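Local coordinates for uncharacterized protein (Enterococcus faecalis, PDB 4OBI), which is of unknown function but carries a NusG domain II-like beta fold of the DUF1312 family that binds a zinc ion, at residues 54-59 / 72-77. Residues are numbered along the deposited sequence; the frame is centred on the assembly and turned at random.
Sequences DRIRVK and GWISKP
Asp54 and Ser75 meet where strand 55-61 of this NusG II-like beta fold is paired along its edge by the loop that follows helix 67-71: the carbonyl O of Asp54 touches Ser75 CB, and one water donates to both Asp54 O and Ser75 O. Next along the strand, Arg55 illustrates how a guanidinium can offer its flat face to an aromatic ring while its N-H groups pair with a carboxylate. CZ of Arg55 lies 3.7 Å from the centroid of the five-membered ring of Trp73, a cation-pi stack with planes 11° apart, while NE forms a salt bridge with Asp52 on the adjoining strand. Ile56 makes a single antiparallel bridge with Ile74, a hydrogen-bonded pair whose two bonds, Ile56 N to Ile74 O and Ile74 N to Ile56 O, are both 3.0 Å long. Their side chains run alongside each other, CG2 of Ile56 being 3.9 Å from CG1 of Ile74, and pack against strand 89-95 through Ile91 and Val93. The aliphatic chain of Arg57 then covers the opposite face of the indole. With CG between backbone N and carbonyl carbon (chi1 68°) and the chain extended beyond, CD of Arg57 sits 3.6 Å from the centroid of the six-membered ring of Trp73 in a CH-pi contact. NE of Arg57 forms a salt bridge with Glu50, so carboxylates probably offset both positive charges. At Val58 a second water replaces direct pairing, accepting from Val58 N and donating to Gly72 O at 2.8 Å.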
# COMPACT_ATOMS: atom_id res chain seq x y z
N ASP A 54 -9.26 -6.55 -5.76
CA ASP A 54 -9.59 -6.41 -4.35
C ASP A 54 -8.38 -6.63 -3.44
O ASP A 54 -8.53 -6.77 -2.23
CB ASP A 54 -10.71 -7.36 -3.96
CG ASP A 54 -10.36 -8.82 -4.19
OD1 ASP A 54 -9.21 -9.13 -4.57
OD2 ASP A 54 -11.23 -9.67 -3.97
N ARG A 55 -7.18 -6.63 -4.02
CA ARG A 55 -5.97 -6.82 -3.23
C ARG A 55 -4.93 -5.76 -3.58
O ARG A 55 -4.95 -5.16 -4.65
CB ARG A 55 -5.41 -8.23 -3.39
CG ARG A 55 -5.10 -8.64 -4.81
CD ARG A 55 -4.63 -10.08 -4.87
NE ARG A 55 -4.07 -10.40 -6.18
CZ ARG A 55 -3.23 -11.41 -6.43
NH1 ARG A 55 -2.83 -12.22 -5.45
NH2 ARG A 55 -2.80 -11.61 -7.66
N ILE A 56 -4.02 -5.53 -2.65
CA ILE A 56 -3.05 -4.48 -2.77
C ILE A 56 -1.70 -4.92 -2.20
O ILE A 56 -1.65 -5.68 -1.24
CB ILE A 56 -3.54 -3.19 -2.07
CG1 ILE A 56 -2.61 -2.01 -2.37
CG2 ILE A 56 -3.71 -3.40 -0.58
CD1 ILE A 56 -3.20 -0.66 -2.02
N ARG A 57 -0.63 -4.44 -2.82
CA ARG A 57 0.72 -4.70 -2.31
C ARG A 57 1.67 -3.57 -2.66
O ARG A 57 1.33 -2.69 -3.45
CB ARG A 57 1.27 -6.01 -2.88
CG ARG A 57 1.56 -5.98 -4.38
CD ARG A 57 2.33 -7.22 -4.83
NE ARG A 57 2.52 -7.25 -6.28
CZ ARG A 57 3.05 -8.27 -6.95
NH1 ARG A 57 3.49 -9.35 -6.30
NH2 ARG A 57 3.16 -8.21 -8.27
N VAL A 58 2.85 -3.61 -2.06
CA VAL A 58 3.99 -2.85 -2.55
C VAL A 58 4.76 -3.78 -3.48
O VAL A 58 5.26 -4.82 -3.04
CB VAL A 58 4.88 -2.34 -1.41
CG1 VAL A 58 6.10 -1.61 -1.97
CG2 VAL A 58 4.09 -1.42 -0.48
N LYS A 59 4.79 -3.43 -4.76
CA LYS A 59 5.42 -4.26 -5.79
C LYS A 59 6.94 -4.12 -5.80
O LYS A 59 7.66 -5.07 -6.12
CB LYS A 59 4.87 -3.86 -7.17
CG LYS A 59 5.40 -4.71 -8.31
CD LYS A 59 4.70 -4.38 -9.61
CE LYS A 59 5.32 -5.14 -10.76
NZ LYS A 59 4.62 -4.82 -12.03
N GLY A 72 4.07 -8.88 0.52
CA GLY A 72 3.13 -9.22 -0.53
C GLY A 72 1.73 -8.68 -0.30
O GLY A 72 1.56 -7.67 0.38
N TRP A 73 0.74 -9.39 -0.83
CA TRP A 73 -0.63 -8.88 -0.93
C TRP A 73 -1.38 -8.91 0.40
O TRP A 73 -1.20 -9.81 1.20
CB TRP A 73 -1.44 -9.73 -1.91
CG TRP A 73 -0.92 -9.82 -3.32
CD1 TRP A 73 -0.21 -10.85 -3.86
CD2 TRP A 73 -1.11 -8.86 -4.37
NE1 TRP A 73 0.06 -10.59 -5.19
CE2 TRP A 73 -0.48 -9.38 -5.52
CE3 TRP A 73 -1.74 -7.61 -4.44
CZ2 TRP A 73 -0.47 -8.69 -6.74
CZ3 TRP A 73 -1.72 -6.93 -5.65
CH2 TRP A 73 -1.09 -7.47 -6.79
N ILE A 74 -2.24 -7.91 0.61
CA ILE A 74 -3.27 -7.98 1.65
C ILE A 74 -4.59 -7.57 1.03
O ILE A 74 -4.63 -6.93 -0.02
CB ILE A 74 -2.99 -7.08 2.89
CG1 ILE A 74 -2.97 -5.58 2.55
CG2 ILE A 74 -1.68 -7.49 3.58
CD1 ILE A 74 -2.81 -4.71 3.78
N SER A 75 -5.68 -7.94 1.70
CA SER A 75 -7.02 -7.65 1.20
C SER A 75 -8.10 -7.50 2.27
O SER A 75 -9.20 -7.05 1.94
CB SER A 75 -7.43 -8.75 0.21
OG SER A 75 -7.61 -10.00 0.87
N LYS A 76 -7.82 -7.88 3.52
CA LYS A 76 -8.83 -7.92 4.58
C LYS A 76 -8.49 -6.95 5.70
O LYS A 76 -7.31 -6.73 5.98
CB LYS A 76 -8.96 -9.33 5.16
CG LYS A 76 -9.24 -10.43 4.14
CD LYS A 76 -10.55 -10.23 3.42
CE LYS A 76 -10.79 -11.35 2.43
NZ LYS A 76 -12.12 -11.22 1.77
N PRO A 77 -9.52 -6.38 6.35
CA PRO A 77 -9.27 -5.37 7.39
C PRO A 77 -8.41 -5.81 8.57
O PRO A 77 -7.62 -5.02 9.09
CB PRO A 77 -10.67 -4.99 7.88
CG PRO A 77 -11.57 -5.33 6.75
CD PRO A 77 -10.96 -6.50 6.04
O HOH W 1 -10.53 -6.76 -0.31
O HOH W 2 3.33 -5.56 -0.02